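PDB 7KV2: RagB/SusD family nutrient uptake outer membrane protein from Bacteroides thetaiotaomicron, which probably binds beta-glucan at the bacterial surface, serving as a SusD-like partner in glycan uptake across the outer membrane. Local coordinates for residues A[190-193]-A[194-197]; A[215-218]-A[219-223]; A[241-244]-A[245-248]. All coordinates share one frame; numbering follows the deposited sequence.

Contact 1 of 3, residues A[190-193]-A[194-197]; sequences MVTS and LEEV
Four successive i to i+4 hydrogen bonds carry the backbone from 190-193 into 194-197, from Leu-194 N to Met-190 O at 3.1 Å through to Val-197 N to Ser-193 O at 3.0 Å, so the chain is a regular alpha-helix throughout. The side chains of the second turn lean back over these carbonyls. With CG beside its own backbone N (chi1 -74°), Glu-195 lays CG 3.4 Å from Val-191 O and then runs straight out. Glu-195 OE1 comes within 4.1 Å of Thr-192 OG1, and OE2 is claimed by a salt bridge to Arg-236, which would hold the carboxylate. Thr-192 splits its two branches. OG1 turns back to hydrogen-bond Glu-188 O, one turn earlier, while the methyl Thr-192 CG2 lies 4.0 Å from OE2 of the exposed Glu-196. Ser-193 OG likewise folds back onto Lys-189 O, a common way for a helix to satisfy a small hydroxyl internally. On the buried side Leu-194 CG rests 3.5 Å from Met-190 O. That side faces two helices: Met-190 and Leu-194 pack on Ile-227 of helix 217-231, while Ser-193 and Val-197 touch Ile-148 of helix 137-162.

Contact 2 of 3, residues A[215-218]-A[219-223]; sequences VTLA and MVYML
Tyr-221 N donates to Leu-217 O across 2.9 Å, with an N-H...O angle of 161°, and the same two residues meet again through their side chains. Leu-217 stretches away from its own backbone N (chi1 -173°), which carries its branch point over one face of the tyrosine ring. Leu-217 CG stands 3.8 Å from the centroid of the Tyr-221 ring in a CH-pi contact, displaced toward the rim. The two methyls then divide the far part of the ring, Leu-217 CD1 lying 3.6 Å from Tyr-221 CE1 and Leu-217 CD2 3.5 Å from Tyr-221 OH. That hydroxyl hydrogen-bonds Glu-246; Leu-217 covers one face of the ring and Tyr-243 stacks on the other, so both faces and the hydroxyl are held. At the start of the helix Thr-216 is the N-cap. Its OG1, lodged between backbone N and carbonyl carbon (chi1 68°), accepts from Met-219 N at 3.0 Å and satisfies an amide of the first turn that has no earlier helical carbonyl to use. One residue before the cap, Val-215 reaches forward over the turn and sets CG1 3.8 Å from Val-220 CG2, while Val-215 CG1 also touches Met-219 SD at 4.2 Å, the two side chains crossing. Val-215 (N') on Val-220 (N4) is a hydrophobic staple, set beside the Thr-216 N-cap at the start of helix 217-231.

Contact 3 of 3, residues A[241-244]-A[245-248]; sequences LKYM and EEII. With NA (sodium ion), chain G.
The last turns of helix 237-249 lead into a sodium site, and within them Met-244 O receives Ile-248 N at 2.9 Å. Ile-248 O binds the sodium ion at 2.5 Å; a water, Ser-250 O, Tyr-253 O and Tyr-405 OH supply the other ligands. Ile-248 folds its longer branch back along the helix, and Ile-248 CD1 lies 3.7 Å from Met-244 O. Tyr-243 O is approached by two amides, accepting a proper bond from Ile-247 N and a weak one from Glu-246 N.

Among the side chains, Glu-246 divides its carboxylate between two partners. With OE1 taken by Tyr-221, Glu-246 OE2 faces Lys-242 NZ in a long salt bridge of 3.9 Å. Lys-242 runs alongside it, bending only near its end. Glu-246 OE2 also sits at the edge of the Tyr-243 ring, 4.1 Å from Tyr-243 CD1, with ring and carboxylate planes 80° apart. The same ring meets that of Tyr-224 edge-to-face.

Glu-245 behaves differently: the bend at chi2 (-73°) turns the carboxylate so that Glu-245 OE2 lies 4.1 Å from Leu-241 CD1, and OE1 goes to Tyr-428 OH. On the buried side Met-244 CE and Ile-247 CD1 lie side by side at 4.1 Å. Met-244 and Ile-247 both pack on Met-222 of helix 217-231; Met-244 touches Asn-411 and Ile-247 touches Thr-408, both of helix 405-417. The result is a helix packed on 217-231 and 405-417 by its apolar side. Its last turn gives Ile-248 O to the ion, and Ser-250 O and Tyr-253 O come from the chain just after it, making a sodium site at a helix C terminus with three main-chain oxygens, one tyrosine hydroxyl and a water.

How the contacts relate
Taken from the N terminus, the three contacts come in series: none nests in or crosses another, and each closes only a turn or two of its own helix. Contact 1 lies in helix 183-200, contact 2 at the start of helix 217-231, and contact 3 in helix 237-249. The middle helix joins the set. Leu-194 CD1 packs 4.0 Å from Leu-223 C on one side, and Met-222 SD meets Met-244 SD at 3.6 Å on the other. Contacts 1 and 3 come no nearer than about 6 Å between nearest atoms. Successive helices thus pack neighbour on neighbour, consistent with the tetratricopeptide-like helical framework of SusD-family proteins, with sodium bound at the C-terminal end of contact 3.

Contact 1 of 3, residues A[190-193]-A[194-197]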
# COMPACT_ATOMS: atom_id res chain seq x y z
N MET A 190 11.49 12.69 9.12
CA MET A 190 11.11 11.24 9.03
C MET A 190 12.34 10.35 9.25
O MET A 190 12.30 9.45 10.12
CB MET A 190 10.48 10.95 7.67
CG MET A 190 9.09 11.56 7.58
SD MET A 190 8.42 11.56 5.88
CE MET A 190 8.39 9.82 5.45
N VAL A 191 13.39 10.54 8.48
CA VAL A 191 14.55 9.61 8.53
C VAL A 191 15.23 9.70 9.90
O VAL A 191 15.61 8.64 10.43
CB VAL A 191 15.50 9.81 7.34
CG1 VAL A 191 16.38 11.05 7.45
CG2 VAL A 191 16.34 8.55 7.18
N THR A 192 15.33 10.89 10.50
CA THR A 192 15.94 11.07 11.85
C THR A 192 15.09 10.33 12.89
O THR A 192 15.67 9.66 13.74
CB THR A 192 16.12 12.55 12.19
OG1 THR A 192 17.03 13.07 11.22
CG2 THR A 192 16.70 12.77 13.57
N SER A 193 13.75 10.42 12.83
CA SER A 193 12.83 9.67 13.73
C SER A 193 13.07 8.16 13.62
O SER A 193 13.12 7.49 14.66
CB SER A 193 11.39 10.00 13.44
OG SER A 193 11.08 11.31 13.86
N LEU A 194 13.21 7.63 12.41
CA LEU A 194 13.48 6.19 12.21
C LEU A 194 14.84 5.83 12.85
O LEU A 194 14.92 4.74 13.45
CB LEU A 194 13.45 5.83 10.73
CG LEU A 194 12.09 5.96 10.05
CD1 LEU A 194 12.12 5.32 8.67
CD2 LEU A 194 10.97 5.35 10.88
N GLU A 195 15.87 6.67 12.69
CA GLU A 195 17.21 6.44 13.31
C GLU A 195 17.03 6.30 14.83
O GLU A 195 17.59 5.37 15.42
CB GLU A 195 18.16 7.56 12.92
CG GLU A 195 18.63 7.47 11.48
CD GLU A 195 19.40 8.65 10.88
OE1 GLU A 195 19.43 9.73 11.49
OE2 GLU A 195 19.93 8.47 9.77
N GLU A 196 16.23 7.17 15.42
CA GLU A 196 15.99 7.18 16.89
C GLU A 196 15.28 5.90 17.31
O GLU A 196 15.59 5.37 18.38
CB GLU A 196 15.10 8.34 17.30
CG GLU A 196 15.80 9.67 17.23
CD GLU A 196 14.84 10.81 17.54
OE1 GLU A 196 13.75 10.54 18.13
OE2 GLU A 196 15.17 11.95 17.16
N VAL A 197 14.27 5.49 16.56
CA VAL A 197 13.52 4.26 16.88
C VAL A 197 14.49 3.08 16.80
O VAL A 197 14.44 2.19 17.67
CB VAL A 197 12.34 4.04 15.91
CG1 VAL A 197 11.91 2.60 15.92
CG2 VAL A 197 11.21 4.99 16.21

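Contact 2 of 3, residues A[215-218]-A[219-223]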
# COMPACT_ATOMS: atom_id res chain seq x y z
N VAL A 215 4.37 -2.78 15.23
CA VAL A 215 5.67 -2.36 14.66
C VAL A 215 6.74 -3.37 15.08
O VAL A 215 6.76 -3.80 16.26
CB VAL A 215 6.00 -0.94 15.12
CG1 VAL A 215 7.39 -0.52 14.70
CG2 VAL A 215 4.96 0.04 14.59
N THR A 216 7.61 -3.71 14.13
CA THR A 216 8.79 -4.56 14.30
C THR A 216 10.00 -3.84 13.70
O THR A 216 9.81 -2.89 12.89
CB THR A 216 8.61 -5.91 13.60
OG1 THR A 216 8.59 -5.61 12.20
CG2 THR A 216 7.35 -6.60 14.08
N LEU A 217 11.20 -4.29 14.08
CA LEU A 217 12.46 -3.78 13.50
C LEU A 217 12.40 -3.98 11.98
O LEU A 217 12.79 -3.07 11.27
CB LEU A 217 13.67 -4.48 14.12
CG LEU A 217 15.02 -3.89 13.70
CD1 LEU A 217 15.15 -2.43 14.09
CD2 LEU A 217 16.16 -4.70 14.29
N ALA A 218 11.95 -5.14 11.48
CA ALA A 218 11.97 -5.41 10.02
C ALA A 218 11.05 -4.41 9.32
O ALA A 218 11.43 -3.94 8.21
CB ALA A 218 11.59 -6.83 9.72
N MET A 219 9.92 -4.08 9.93
CA MET A 219 8.97 -3.10 9.34
C MET A 219 9.69 -1.74 9.27
O MET A 219 9.65 -1.06 8.24
CB MET A 219 7.68 -3.03 10.13
CG MET A 219 6.74 -1.95 9.65
SD MET A 219 7.10 -0.39 10.54
CE MET A 219 5.57 0.49 10.23
N VAL A 220 10.40 -1.39 10.33
CA VAL A 220 11.08 -0.06 10.38
C VAL A 220 12.18 -0.02 9.32
O VAL A 220 12.31 0.99 8.65
CB VAL A 220 11.61 0.19 11.81
CG1 VAL A 220 12.67 1.29 11.86
CG2 VAL A 220 10.48 0.52 12.75
N TYR A 221 12.92 -1.11 9.17
CA TYR A 221 14.01 -1.27 8.17
C TYR A 221 13.42 -1.05 6.77
O TYR A 221 14.01 -0.36 5.92
CB TYR A 221 14.64 -2.64 8.32
CG TYR A 221 15.67 -2.75 9.42
CD1 TYR A 221 16.11 -1.66 10.16
CD2 TYR A 221 16.26 -3.98 9.67
CE1 TYR A 221 17.07 -1.80 11.16
CE2 TYR A 221 17.25 -4.13 10.63
CZ TYR A 221 17.64 -3.04 11.38
OH TYR A 221 18.66 -3.23 12.30
N MET A 222 12.27 -1.64 6.53
CA MET A 222 11.65 -1.52 5.18
C MET A 222 11.16 -0.08 4.95
O MET A 222 11.30 0.40 3.83
CB MET A 222 10.51 -2.53 5.00
CG MET A 222 11.00 -3.98 4.91
SD MET A 222 12.10 -4.30 3.51
CE MET A 222 10.89 -4.39 2.18
N LEU A 223 10.53 0.54 5.94
CA LEU A 223 10.08 1.95 5.84
C LEU A 223 11.29 2.88 5.64
O LEU A 223 11.24 3.80 4.80
CB LEU A 223 9.27 2.28 7.10
CG LEU A 223 8.73 3.70 7.17
CD1 LEU A 223 7.90 4.03 5.95
CD2 LEU A 223 7.93 3.91 8.44

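Contact 3 of 3, residues A[241-244]-A[245-248]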
# COMPACT_ATOMS: atom_id res chain seq x y z
N LEU A 241 21.10 -0.82 2.81
CA LEU A 241 21.54 -2.15 2.34
C LEU A 241 21.84 -3.04 3.54
O LEU A 241 21.38 -4.18 3.55
CB LEU A 241 22.74 -2.03 1.41
CG LEU A 241 23.34 -3.36 0.96
CD1 LEU A 241 22.30 -4.24 0.24
CD2 LEU A 241 24.52 -3.12 0.06
N LYS A 242 22.64 -2.56 4.50
CA LYS A 242 22.94 -3.33 5.74
C LYS A 242 21.62 -3.81 6.41
O LYS A 242 21.55 -4.98 6.83
CB LYS A 242 23.80 -2.42 6.63
CG LYS A 242 23.91 -2.80 8.09
CD LYS A 242 24.70 -1.72 8.85
CE LYS A 242 24.26 -1.50 10.27
NZ LYS A 242 25.00 -2.40 11.18
N TYR A 243 20.60 -2.98 6.47
CA TYR A 243 19.27 -3.34 7.07
C TYR A 243 18.58 -4.43 6.24
O TYR A 243 18.03 -5.39 6.85
CB TYR A 243 18.40 -2.09 7.24
CG TYR A 243 18.94 -1.10 8.24
CD1 TYR A 243 19.83 -1.46 9.24
CD2 TYR A 243 18.49 0.20 8.20
CE1 TYR A 243 20.27 -0.54 10.18
CE2 TYR A 243 18.93 1.13 9.12
CZ TYR A 243 19.84 0.77 10.10
OH TYR A 243 20.23 1.72 10.99
N MET A 244 18.58 -4.31 4.92
CA MET A 244 18.02 -5.36 4.04
C MET A 244 18.78 -6.67 4.30
O MET A 244 18.15 -7.75 4.45
CB MET A 244 18.12 -4.94 2.57
CG MET A 244 17.32 -3.69 2.21
SD MET A 244 15.54 -3.74 2.66
CE MET A 244 15.60 -3.04 4.31
N GLU A 245 20.11 -6.61 4.44
CA GLU A 245 20.93 -7.81 4.67
C GLU A 245 20.56 -8.45 6.01
O GLU A 245 20.64 -9.68 6.10
CB GLU A 245 22.42 -7.46 4.54
CG GLU A 245 22.86 -7.13 3.13
CD GLU A 245 22.97 -8.28 2.16
OE1 GLU A 245 22.43 -9.37 2.45
OE2 GLU A 245 23.59 -8.09 1.09
N GLU A 246 20.21 -7.66 7.03
CA GLU A 246 19.83 -8.21 8.36
C GLU A 246 18.54 -9.02 8.24
O GLU A 246 18.46 -10.10 8.81
CB GLU A 246 19.66 -7.07 9.36
CG GLU A 246 20.98 -6.54 9.86
CD GLU A 246 20.85 -5.50 10.95
OE1 GLU A 246 19.84 -5.52 11.65
OE2 GLU A 246 21.77 -4.64 11.06
N ILE A 247 17.56 -8.51 7.49
CA ILE A 247 16.28 -9.24 7.21
C ILE A 247 16.61 -10.50 6.43
O ILE A 247 16.07 -11.58 6.74
CB ILE A 247 15.27 -8.34 6.47
CG1 ILE A 247 14.87 -7.12 7.29
CG2 ILE A 247 14.04 -9.17 6.07
CD1 ILE A 247 14.05 -6.10 6.56
N ILE A 248 17.46 -10.39 5.40
CA ILE A 248 17.83 -11.55 4.56
C ILE A 248 18.53 -12.59 5.44
O ILE A 248 18.25 -13.79 5.25
CB ILE A 248 18.68 -11.11 3.34
CG1 ILE A 248 17.82 -10.37 2.30
CG2 ILE A 248 19.40 -12.27 2.72
CD1 ILE A 248 18.63 -9.57 1.30
NA NA G . 15.84 -14.62 5.32
O HOH W 1 16.41 -16.73 4.79